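Local coordinates for protein beta-galactosidase/beta-glucuronidase (Faecalibacterium prausnitzii L2-6, PDB 6MVF) that binds flavin mononucleotide and probably hydrolyses beta-glucuronides, as a member of glycoside hydrolase family 2 in a human gut bacterium, at residues N310-T313 / V314-Y318; H317-D320 / A321-K325; I332-H336 / Y337-Q341; Q341-Y344 / D345-E349. All coordinates share one frame; numbering follows the deposited sequence.

Contact 1. Residues N310-T313 / V314-Y318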
loop_
_atom_site.group_PDB
_atom_site.type_symbol
_atom_site.label_atom_id
_atom_site.label_comp_id
_atom_site.label_asym_id
_atom_site.label_seq_id
_atom_site.Cartn_x
_atom_site.Cartn_y
_atom_site.Cartn_z
ATOM N N ASN A 310 -0.974 -16.128 -23.795
ATOM C CA ASN A 310 0.276 -16.005 -23.055
ATOM C C ASN A 310 0.526 -14.574 -22.542
ATOM O O ASN A 310 1.664 -14.231 -22.176
ATOM C CB ASN A 310 1.441 -16.481 -23.922
ATOM C CG ASN A 310 1.535 -15.729 -25.231
ATOM O OD1 ASN A 310 0.755 -14.809 -25.491
ATOM N ND2 ASN A 310 2.505 -16.107 -26.064
ATOM N N ALA A 311 -0.512 -13.737 -22.496
ATOM C CA ALA A 311 -0.344 -12.337 -22.106
ATOM C C ALA A 311 -0.613 -12.191 -20.599
ATOM O O ALA A 311 -1.639 -11.687 -20.135
ATOM C CB ALA A 311 -1.225 -11.442 -22.970
ATOM N N LEU A 312 0.366 -12.651 -19.825
ATOM C CA LEU A 312 0.249 -12.774 -18.382
ATOM C C LEU A 312 0.857 -11.563 -17.685
ATOM O O LEU A 312 1.776 -10.918 -18.191
ATOM C CB LEU A 312 0.933 -14.054 -17.890
ATOM C CG LEU A 312 0.093 -15.346 -17.796
ATOM C CD1 LEU A 312 -0.636 -15.742 -19.086
ATOM C CD2 LEU A 312 0.948 -16.501 -17.323
ATOM N N THR A 313 0.316 -11.242 -16.522
ATOM C CA THR A 313 0.899 -10.192 -15.712
ATOM C C THR A 313 1.938 -10.775 -14.757
ATOM O O THR A 313 2.086 -11.994 -14.608
ATOM C CB THR A 313 -0.191 -9.457 -14.938
ATOM O OG1 THR A 313 -0.739 -10.333 -13.945
ATOM C CG2 THR A 313 -1.299 -9.020 -15.877
ATOM N N VAL A 314 2.666 -9.876 -14.101
ATOM C CA VAL A 314 3.629 -10.283 -13.087
ATOM C C VAL A 314 2.935 -11.064 -11.961
ATOM O O VAL A 314 3.488 -12.038 -11.431
ATOM C CB VAL A 314 4.392 -9.040 -12.568
ATOM C CG1 VAL A 314 3.479 -8.120 -11.718
ATOM C CG2 VAL A 314 5.626 -9.432 -11.781
ATOM N N GLU A 315 1.712 -10.660 -11.583
ATOM C CA GLU A 315 0.968 -11.407 -10.572
ATOM C C GLU A 315 0.648 -12.805 -11.053
ATOM O O GLU A 315 0.621 -13.752 -10.256
ATOM C CB GLU A 315 -0.334 -10.697 -10.198
ATOM C CG GLU A 315 -0.168 -9.368 -9.534
ATOM C CD GLU A 315 0.079 -8.247 -10.530
ATOM O OE1 GLU A 315 -0.374 -8.352 -11.704
ATOM O OE2 GLU A 315 0.732 -7.254 -10.130
ATOM N N ASP A 316 0.384 -12.959 -12.352
ATOM C CA ASP A 316 0.147 -14.296 -12.888
ATOM C C ASP A 316 1.363 -15.185 -12.675
ATOM O O ASP A 316 1.235 -16.332 -12.235
ATOM C CB ASP A 316 -0.211 -14.231 -14.372
ATOM C CG ASP A 316 -1.534 -13.528 -14.624
ATOM O OD1 ASP A 316 -2.491 -13.716 -13.833
ATOM O OD2 ASP A 316 -1.615 -12.765 -15.618
ATOM N N HIS A 317 2.552 -14.663 -12.964
ATOM C CA HIS A 317 3.749 -15.490 -12.894
ATOM C C HIS A 317 4.031 -15.921 -11.462
ATOM O O HIS A 317 4.260 -17.109 -11.198
ATOM C CB HIS A 317 4.943 -14.740 -13.484
ATOM C CG HIS A 317 4.813 -14.461 -14.948
ATOM N ND1 HIS A 317 4.552 -15.452 -15.874
ATOM C CD2 HIS A 317 4.918 -13.305 -15.648
ATOM C CE1 HIS A 317 4.506 -14.916 -17.081
ATOM N NE2 HIS A 317 4.724 -13.616 -16.972
ATOM N N TYR A 318 3.996 -14.969 -10.520
ATOM C CA TYR A 318 4.237 -15.292 -9.116
ATOM C C TYR A 318 3.147 -16.188 -8.553
ATOM O O TYR A 318 3.423 -17.027 -7.693
ATOM C CB TYR A 318 4.380 -14.005 -8.290
ATOM C CG TYR A 318 5.785 -13.421 -8.345
ATOM C CD1 TYR A 318 6.213 -12.665 -9.433
ATOM C CD2 TYR A 318 6.692 -13.645 -7.321
ATOM C CE1 TYR A 318 7.506 -12.128 -9.487
ATOM C CE2 TYR A 318 7.989 -13.122 -7.366
ATOM C CZ TYR A 318 8.390 -12.367 -8.446
ATOM O OH TYR A 318 9.671 -11.859 -8.492
#
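T313 is the last residue before helix 314-327, and its carbonyl O accepts the first turn's bond from H317 N at 3.2 Å, while L312 before it is extended, after an inverse gamma turn at A311. The two side chains, T313 and D316, each reach the other's backbone N-H. D316 OD2 takes the N-H of T313 at 2.6 Å, an almost straight bond (168° at the hydrogen). The donor meets that oxygen on its anti side, 29° out of the carboxylate plane. In return D316 N gives its hydrogen to T313 OG1 at 3.3 Å. With chi1 at 69°, OG1 sits between the backbone N and the carbonyl carbon of T313, which swings the hydroxyl over the opening turn. E315 bends at chi2, so its carboxylate curls back and OE1 ends 3.0 Å from T313 OG1.

L312 supplies the apolar side of the turn. Its CG lies 3.6 Å from D316 CB, against the aliphatic stem of the acid, while its CB comes to 3.8 Å from H317 CE1, oblique to the imidazole. ND1 of that ring is hydrogen-bonded to R301. D316 is also gripped from outside, OD2 by K308 and OD1 by K305, two salt bridges that probably favour its charged form and help hold the carboxylate where it meets T313.

The reciprocal pair, side chain of T313 to the N-H of D316 and side chain of D316 to the N-H of T313, is a capping box, here starting the helix that follows strand 292-300 in the TIM barrel.

Contact 2. Residues H317-D320 / A321-K325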
loop_
_atom_site.group_PDB
_atom_site.type_symbol
_atom_site.label_atom_id
_atom_site.label_comp_id
_atom_site.label_asym_id
_atom_site.label_seq_id
_atom_site.Cartn_x
_atom_site.Cartn_y
_atom_site.Cartn_z
ATOM N N HIS A 317 2.552 -14.663 -12.964
ATOM C CA HIS A 317 3.749 -15.490 -12.894
ATOM C C HIS A 317 4.031 -15.921 -11.462
ATOM O O HIS A 317 4.260 -17.109 -11.198
ATOM C CB HIS A 317 4.943 -14.740 -13.484
ATOM C CG HIS A 317 4.813 -14.461 -14.948
ATOM N ND1 HIS A 317 4.552 -15.452 -15.874
ATOM C CD2 HIS A 317 4.918 -13.305 -15.648
ATOM C CE1 HIS A 317 4.506 -14.916 -17.081
ATOM N NE2 HIS A 317 4.724 -13.616 -16.972
ATOM N N TYR A 318 3.996 -14.969 -10.520
ATOM C CA TYR A 318 4.237 -15.292 -9.116
ATOM C C TYR A 318 3.147 -16.188 -8.553
ATOM O O TYR A 318 3.423 -17.027 -7.693
ATOM C CB TYR A 318 4.380 -14.005 -8.290
ATOM C CG TYR A 318 5.785 -13.421 -8.345
ATOM C CD1 TYR A 318 6.213 -12.665 -9.433
ATOM C CD2 TYR A 318 6.692 -13.645 -7.321
ATOM C CE1 TYR A 318 7.506 -12.128 -9.487
ATOM C CE2 TYR A 318 7.989 -13.122 -7.366
ATOM C CZ TYR A 318 8.390 -12.367 -8.446
ATOM O OH TYR A 318 9.671 -11.859 -8.492
ATOM N N GLN A 319 1.914 -16.059 -9.034
ATOM C CA GLN A 319 0.871 -16.965 -8.569
ATOM C C GLN A 319 1.167 -18.398 -9.000
ATOM O O GLN A 319 1.045 -19.339 -8.202
ATOM C CB GLN A 319 -0.492 -16.511 -9.083
ATOM C CG GLN A 319 -1.643 -17.325 -8.511
ATOM C CD GLN A 319 -2.916 -17.280 -9.358
ATOM O OE1 GLN A 319 -2.950 -16.685 -10.445
ATOM N NE2 GLN A 319 -3.969 -17.919 -8.865
ATOM N N ASP A 320 1.547 -18.585 -10.269
ATOM C CA ASP A 320 2.032 -19.891 -10.715
ATOM C C ASP A 320 3.138 -20.417 -9.802
ATOM O O ASP A 320 3.080 -21.554 -9.325
ATOM C CB ASP A 320 2.545 -19.800 -12.152
ATOM C CG ASP A 320 1.422 -19.817 -13.181
ATOM O OD1 ASP A 320 0.218 -19.889 -12.794
ATOM O OD2 ASP A 320 1.760 -19.760 -14.389
ATOM N N ALA A 321 4.149 -19.583 -9.539
ATOM C CA ALA A 321 5.283 -20.017 -8.743
ATOM C C ALA A 321 4.850 -20.427 -7.344
ATOM O O ALA A 321 5.292 -21.461 -6.831
ATOM C CB ALA A 321 6.325 -18.909 -8.692
ATOM N N GLN A 322 3.953 -19.652 -6.729
ATOM C CA GLN A 322 3.499 -19.972 -5.379
ATOM C C GLN A 322 2.684 -21.259 -5.346
ATOM O O GLN A 322 2.831 -22.067 -4.420
ATOM C CB GLN A 322 2.705 -18.801 -4.800
ATOM C CG GLN A 322 3.576 -17.877 -3.966
ATOM C CD GLN A 322 3.397 -16.387 -4.285
ATOM O OE1 GLN A 322 2.295 -15.934 -4.642
ATOM N NE2 GLN A 322 4.492 -15.610 -4.153
ATOM N N ILE A 323 1.820 -21.476 -6.333
ATOM C CA ILE A 323 1.089 -22.738 -6.370
ATOM C C ILE A 323 2.059 -23.913 -6.467
ATOM O O ILE A 323 1.925 -24.915 -5.745
ATOM C CB ILE A 323 0.068 -22.735 -7.516
ATOM C CG1 ILE A 323 -1.065 -21.770 -7.178
ATOM C CG2 ILE A 323 -0.468 -24.132 -7.721
ATOM C CD1 ILE A 323 -1.958 -21.389 -8.361
ATOM N N ILE A 324 3.089 -23.781 -7.308
ATOM C CA ILE A 324 4.050 -24.871 -7.447
ATOM C C ILE A 324 4.866 -25.053 -6.168
ATOM O O ILE A 324 5.196 -26.190 -5.798
ATOM C CB ILE A 324 4.932 -24.633 -8.681
ATOM C CG1 ILE A 324 4.055 -24.674 -9.943
ATOM C CG2 ILE A 324 6.051 -25.679 -8.754
ATOM C CD1 ILE A 324 4.649 -23.944 -11.119
ATOM N N LYS A 325 5.175 -23.955 -5.455
ATOM C CA LYS A 325 5.840 -24.054 -4.157
ATOM C C LYS A 325 4.987 -24.802 -3.135
ATOM O O LYS A 325 5.498 -25.661 -2.407
ATOM C CB LYS A 325 6.196 -22.665 -3.623
ATOM C CG LYS A 325 7.120 -22.694 -2.395
ATOM C CD LYS A 325 8.549 -22.976 -2.843
ATOM C CE LYS A 325 9.488 -23.122 -1.692
ATOM N NZ LYS A 325 10.801 -23.566 -2.176
#
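H317 to D320 and A321 to I324 are joined by four successive i to i+4 backbone hydrogen bonds. A321 N gives to H317 O, Q322 N to Y318 O, I323 N to Q319 O and I324 N to D320 O, all within 2.8 to 3.0 Å. The four are reasonably straight and follow one another without interruption.

Side-chain packing follows the same spacing. Q319 and I323 lie side by side and point the same way, the extended glutamine laying its NE2 4.0 Å from I323 CD1. Q319 CG is anti to its backbone N (chi1 -174°), which carries the chain out along the isoleucine. I323 CG1 rests against Q319 O, and one residue on I324 CG1 rests against D320 O, so each isoleucine covers a carbonyl of the preceding turn. Q322 bends at chi2 and folds back over Y318 O, its CD 3.5 Å from that oxygen in packing alone. Its NE2 then arrives at the edge of the Y318 ring, near the ring plane and 4.3 Å from CD2, a loose van der Waals approach.

The polar ends are bonded to residues outside these two turns. D320 makes salt bridges to R301 and R561, Q319 OE1 receives K305, and Y318 OH is bonded to E349. Charge from two arginines probably keeps D320 ionised in its buried setting.

This is the amphipathic helix of a beta-alpha-beta unit: I323 and I324 meet M535, A321 meets L350, and the helix links parallel strands 292-300 and 331-334 of the TIM barrel.

Contact 3. Residues I332-H336 / Y337-Q341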
loop_
_atom_site.group_PDB
_atom_site.type_symbol
_atom_site.label_atom_id
_atom_site.label_comp_id
_atom_site.label_asym_id
_atom_site.label_seq_id
_atom_site.Cartn_x
_atom_site.Cartn_y
_atom_site.Cartn_z
ATOM N N ILE A 332 11.547 -26.858 -11.656
ATOM C CA ILE A 332 10.576 -26.496 -12.675
ATOM C C ILE A 332 11.265 -26.524 -14.024
ATOM O O ILE A 332 12.228 -25.779 -14.242
ATOM C CB ILE A 332 9.961 -25.112 -12.455
ATOM C CG1 ILE A 332 9.099 -25.076 -11.199
ATOM C CG2 ILE A 332 9.139 -24.743 -13.694
ATOM C CD1 ILE A 332 8.724 -23.651 -10.772
ATOM N N ARG A 333 10.753 -27.348 -14.940
ATOM C CA ARG A 333 11.186 -27.303 -16.330
ATOM C C ARG A 333 10.356 -26.257 -17.074
ATOM O O ARG A 333 9.134 -26.401 -17.222
ATOM C CB ARG A 333 11.066 -28.671 -16.998
ATOM C CG ARG A 333 11.397 -28.608 -18.476
ATOM C CD ARG A 333 11.258 -29.947 -19.156
ATOM N NE ARG A 333 11.543 -29.844 -20.583
ATOM C CZ ARG A 333 10.899 -30.530 -21.520
ATOM N NH1 ARG A 333 9.927 -31.369 -21.181
ATOM N NH2 ARG A 333 11.222 -30.365 -22.796
ATOM N N LEU A 334 11.019 -25.206 -17.541
ATOM C CA LEU A 334 10.333 -24.080 -18.171
ATOM C C LEU A 334 10.283 -24.280 -19.689
ATOM O O LEU A 334 10.929 -23.586 -20.477
ATOM C CB LEU A 334 11.016 -22.777 -17.775
ATOM C CG LEU A 334 10.506 -22.401 -16.389
ATOM C CD1 LEU A 334 11.091 -21.096 -15.915
ATOM C CD2 LEU A 334 8.968 -22.349 -16.399
ATOM N N ALA A 335 9.473 -25.251 -20.093
ATOM C CA ALA A 335 9.345 -25.588 -21.501
ATOM C C ALA A 335 8.386 -24.607 -22.186
ATOM O O ALA A 335 7.581 -23.953 -21.526
ATOM C CB ALA A 335 8.865 -27.038 -21.636
ATOM N N HIS A 336 8.481 -24.476 -23.519
ATOM C CA HIS A 336 9.516 -25.052 -24.395
ATOM C C HIS A 336 10.305 -23.912 -25.015
ATOM O O HIS A 336 10.674 -23.971 -26.183
ATOM C CB HIS A 336 8.930 -25.884 -25.549
ATOM C CG HIS A 336 8.410 -27.237 -25.165
ATOM N ND1 HIS A 336 9.226 -28.258 -24.722
ATOM C CD2 HIS A 336 7.158 -27.757 -25.223
ATOM C CE1 HIS A 336 8.497 -29.337 -24.494
ATOM N NE2 HIS A 336 7.238 -29.059 -24.789
ATOM N N TYR A 337 10.541 -22.860 -24.246
ATOM C CA TYR A 337 11.015 -21.597 -24.799
ATOM C C TYR A 337 11.506 -20.761 -23.627
ATOM O O TYR A 337 11.457 -21.193 -22.472
ATOM C CB TYR A 337 9.902 -20.900 -25.584
ATOM C CG TYR A 337 8.570 -21.095 -24.910
ATOM C CD1 TYR A 337 8.238 -20.371 -23.760
ATOM C CD2 TYR A 337 7.659 -22.021 -25.390
ATOM C CE1 TYR A 337 7.019 -20.558 -23.124
ATOM C CE2 TYR A 337 6.436 -22.226 -24.755
ATOM C CZ TYR A 337 6.116 -21.493 -23.622
ATOM O OH TYR A 337 4.902 -21.689 -22.985
ATOM N N GLN A 338 11.996 -19.570 -23.930
ATOM C CA GLN A 338 12.387 -18.645 -22.878
ATOM C C GLN A 338 11.135 -18.080 -22.208
ATOM O O GLN A 338 10.168 -17.716 -22.885
ATOM C CB GLN A 338 13.250 -17.534 -23.466
ATOM C CG GLN A 338 13.556 -16.410 -22.533
ATOM C CD GLN A 338 14.613 -15.500 -23.113
ATOM O OE1 GLN A 338 15.457 -15.935 -23.898
ATOM N NE2 GLN A 338 14.567 -14.231 -22.743
ATOM N N HIS A 339 11.122 -18.067 -20.876
ATOM C CA HIS A 339 9.966 -17.546 -20.164
ATOM C C HIS A 339 10.168 -16.065 -19.797
ATOM O O HIS A 339 11.128 -15.405 -20.212
ATOM C CB HIS A 339 9.673 -18.409 -18.936
ATOM C CG HIS A 339 8.853 -19.628 -19.234
ATOM N ND1 HIS A 339 7.612 -19.847 -18.676
ATOM C CD2 HIS A 339 9.095 -20.691 -20.038
ATOM C CE1 HIS A 339 7.128 -20.993 -19.118
ATOM N NE2 HIS A 339 8.007 -21.523 -19.946
ATOM N N SER A 340 9.217 -15.526 -19.036
ATOM C CA SER A 340 9.286 -14.132 -18.619
ATOM C C SER A 340 10.381 -13.922 -17.579
ATOM O O SER A 340 10.598 -14.758 -16.695
ATOM C CB SER A 340 7.946 -13.710 -18.035
ATOM O OG SER A 340 8.067 -12.498 -17.313
ATOM N N GLN A 341 11.059 -12.780 -17.661
ATOM C CA GLN A 341 11.944 -12.411 -16.566
ATOM C C GLN A 341 11.218 -12.500 -15.230
ATOM O O GLN A 341 11.786 -12.969 -14.238
ATOM C CB GLN A 341 12.522 -11.022 -16.798
ATOM C CG GLN A 341 13.625 -10.997 -17.873
ATOM C CD GLN A 341 14.619 -12.127 -17.694
ATOM O OE1 GLN A 341 15.303 -12.208 -16.670
ATOM N NE2 GLN A 341 14.673 -13.036 -18.677
#
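H339 lies against L334 and A335, its imidazole with L334 over one face and the A335 carbonyl at its edge. From CB, CG stands 3.9 Å from L334 CD2, and the ring then turns one face to that methyl. L334 CD2 sits almost squarely over it, 3.6 Å from the centroid and 12° off the normal, a CH-pi contact, with ND1 and CE1 closest beneath. On the other branch, H339 CD2 lies 3.6 Å from L334 CB. At the tip, NE2 donates to A335 O at 2.9 Å in a nearly straight bond. The oxygen is in the imidazole plane, yet the donor stands 49° above the carbonyl plane, off the lone pairs. The same A335 O lies over one face of the Y337 ring, 3.5 Å from CZ, so it meets both rings. The peptide between A335 and H336 is cis, and it probably helps turn the chain here.

Y337 OH is bonded to H302 ND1, H336 ND1 to E357, and R333 makes a salt bridge with E357. The turn joins strand 331-334, flanked by parallel strands 292-300 and 353-357, to helix 341-350, whose F343 and Y344 pack on L334.

Contact 4. Residues Q341-Y344 / D345-E349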
loop_
_atom_site.group_PDB
_atom_site.type_symbol
_atom_site.label_atom_id
_atom_site.label_comp_id
_atom_site.label_asym_id
_atom_site.label_seq_id
_atom_site.Cartn_x
_atom_site.Cartn_y
_atom_site.Cartn_z
ATOM N N GLN A 341 11.059 -12.780 -17.661
ATOM C CA GLN A 341 11.944 -12.411 -16.566
ATOM C C GLN A 341 11.218 -12.500 -15.230
ATOM O O GLN A 341 11.786 -12.969 -14.238
ATOM C CB GLN A 341 12.522 -11.022 -16.798
ATOM C CG GLN A 341 13.625 -10.997 -17.873
ATOM C CD GLN A 341 14.619 -12.127 -17.694
ATOM O OE1 GLN A 341 15.303 -12.208 -16.670
ATOM N NE2 GLN A 341 14.673 -13.036 -18.677
ATOM N N ASP A 342 9.936 -12.142 -15.207
ATOM C CA ASP A 342 9.159 -12.293 -13.981
ATOM C C ASP A 342 9.203 -13.724 -13.458
ATOM O O ASP A 342 9.377 -13.942 -12.246
ATOM C CB ASP A 342 7.707 -11.851 -14.198
ATOM C CG ASP A 342 7.565 -10.335 -14.423
ATOM O OD1 ASP A 342 8.535 -9.574 -14.158
ATOM O OD2 ASP A 342 6.471 -9.912 -14.878
ATOM N N PHE A 343 9.055 -14.725 -14.338
ATOM C CA PHE A 343 8.996 -16.068 -13.768
ATOM C C PHE A 343 10.371 -16.550 -13.325
ATOM O O PHE A 343 10.472 -17.238 -12.302
ATOM C CB PHE A 343 8.351 -17.088 -14.720
ATOM C CG PHE A 343 7.946 -18.373 -14.017
ATOM C CD1 PHE A 343 6.683 -18.498 -13.437
ATOM C CD2 PHE A 343 8.844 -19.423 -13.867
ATOM C CE1 PHE A 343 6.311 -19.658 -12.749
ATOM C CE2 PHE A 343 8.468 -20.592 -13.182
ATOM C CZ PHE A 343 7.201 -20.701 -12.620
ATOM N N TYR A 344 11.437 -16.200 -14.059
ATOM C CA TYR A 344 12.775 -16.521 -13.567
ATOM C C TYR A 344 13.039 -15.818 -12.246
ATOM O O TYR A 344 13.543 -16.436 -11.303
ATOM C CB TYR A 344 13.855 -16.165 -14.588
ATOM C CG TYR A 344 13.794 -16.989 -15.858
ATOM C CD1 TYR A 344 13.874 -18.375 -15.819
ATOM C CD2 TYR A 344 13.634 -16.377 -17.095
ATOM C CE1 TYR A 344 13.792 -19.125 -16.979
ATOM C CE2 TYR A 344 13.547 -17.112 -18.254
ATOM C CZ TYR A 344 13.629 -18.488 -18.197
ATOM O OH TYR A 344 13.543 -19.215 -19.359
ATOM N N ASP A 345 12.650 -14.542 -12.141
ATOM C CA ASP A 345 12.737 -13.831 -10.866
ATOM C C ASP A 345 12.016 -14.588 -9.747
ATOM O O ASP A 345 12.590 -14.836 -8.676
ATOM C CB ASP A 345 12.158 -12.424 -11.019
ATOM C CG ASP A 345 13.058 -11.492 -11.828
ATOM O OD1 ASP A 345 14.287 -11.747 -11.884
ATOM O OD2 ASP A 345 12.529 -10.490 -12.393
ATOM N N ALA A 346 10.752 -14.972 -9.988
ATOM C CA ALA A 346 10.011 -15.770 -9.016
ATOM C C ALA A 346 10.729 -17.069 -8.657
ATOM O O ALA A 346 10.659 -17.515 -7.506
ATOM C CB ALA A 346 8.616 -16.087 -9.536
ATOM N N CYS A 347 11.433 -17.687 -9.606
ATOM C CA CYS A 347 12.175 -18.908 -9.285
ATOM C C CYS A 347 13.403 -18.626 -8.423
ATOM O O CYS A 347 13.692 -19.375 -7.479
ATOM C CB CYS A 347 12.573 -19.616 -10.575
ATOM S SG CYS A 347 11.147 -20.367 -11.342
ATOM N N ASP A 348 14.161 -17.583 -8.762
ATOM C CA ASP A 348 15.276 -17.164 -7.927
ATOM C C ASP A 348 14.820 -16.896 -6.497
ATOM O O ASP A 348 15.515 -17.242 -5.529
ATOM C CB ASP A 348 15.927 -15.894 -8.507
ATOM C CG ASP A 348 16.523 -16.087 -9.926
ATOM O OD1 ASP A 348 16.950 -17.202 -10.306
ATOM O OD2 ASP A 348 16.591 -15.085 -10.669
ATOM N N GLU A 349 13.653 -16.271 -6.339
ATOM C CA GLU A 349 13.244 -15.823 -5.011
ATOM C C GLU A 349 12.571 -16.931 -4.214
ATOM O O GLU A 349 12.820 -17.060 -3.012
ATOM C CB GLU A 349 12.333 -14.602 -5.124
ATOM C CG GLU A 349 13.126 -13.345 -5.449
ATOM C CD GLU A 349 12.442 -12.444 -6.477
ATOM O OE1 GLU A 349 11.175 -12.417 -6.492
ATOM O OE2 GLU A 349 13.184 -11.775 -7.264
HETATM O O HOH W 1 10.169 -9.949 -11.120
#
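Helix 341-350, an outer helix of the TIM barrel, brings F343 against C347 and sets D342 near D345. F343 swings CG away from its own backbone N (chi1 -164°), which lays the ring alongside the next turn. C347 SG reaches it near CE2, at 3.3 Å, and stands 4.2 Å from the ring centroid, 52° off the normal, an oblique sulfur-aromatic contact. Elsewhere on the helix surface, the carboxylates of D342 and D345 approach with OD1 of the first and OD2 of the second 4.5 Å apart. A water lies between them, donating to D345 OD2 at 2.7 Å and more weakly to D342 OD1 at 3.5 Å, which probably eases the like charges. Backbone bonds run from D345 N to Q341 O and from D348 N to Y344 O, the latter at 2.9 Å.

Q341 OE1 and D348 OD2 both bond H388, while the Y344 ring meets the H388 ring at about 35° and Y344 OH accepts from H339 N. Helix 314-327 covers the D342, D345 and A346 side through V314, H317 and Y318. F343 and C347 face I332 of strand 331-334, and Y344 packs on strand 353-357.

In the fold
Contacts 1 and 2 run in series down helix 314-327, sharing H317 and Y318, their centres 10 Å apart. Contacts 3 and 4 follow along the chain through strand 331-334 and helix 341-350, sharing Q341. The two helices lie against each other: Y318 OH probably bonds E349 OE1 at 2.6 Å, and H317 CD2 meets D342 CB at 3.5 Å. The loop of contact 3 touches both helices: H317 NE2 packs 3.4 Å from S340 CB, and Y344 OH probably bonds H339 N at 3.1 Å. All four contacts lie away from the flavin-binding residues; the side chain of Q341 is about 12 Å from the bound FMN, too far for contact.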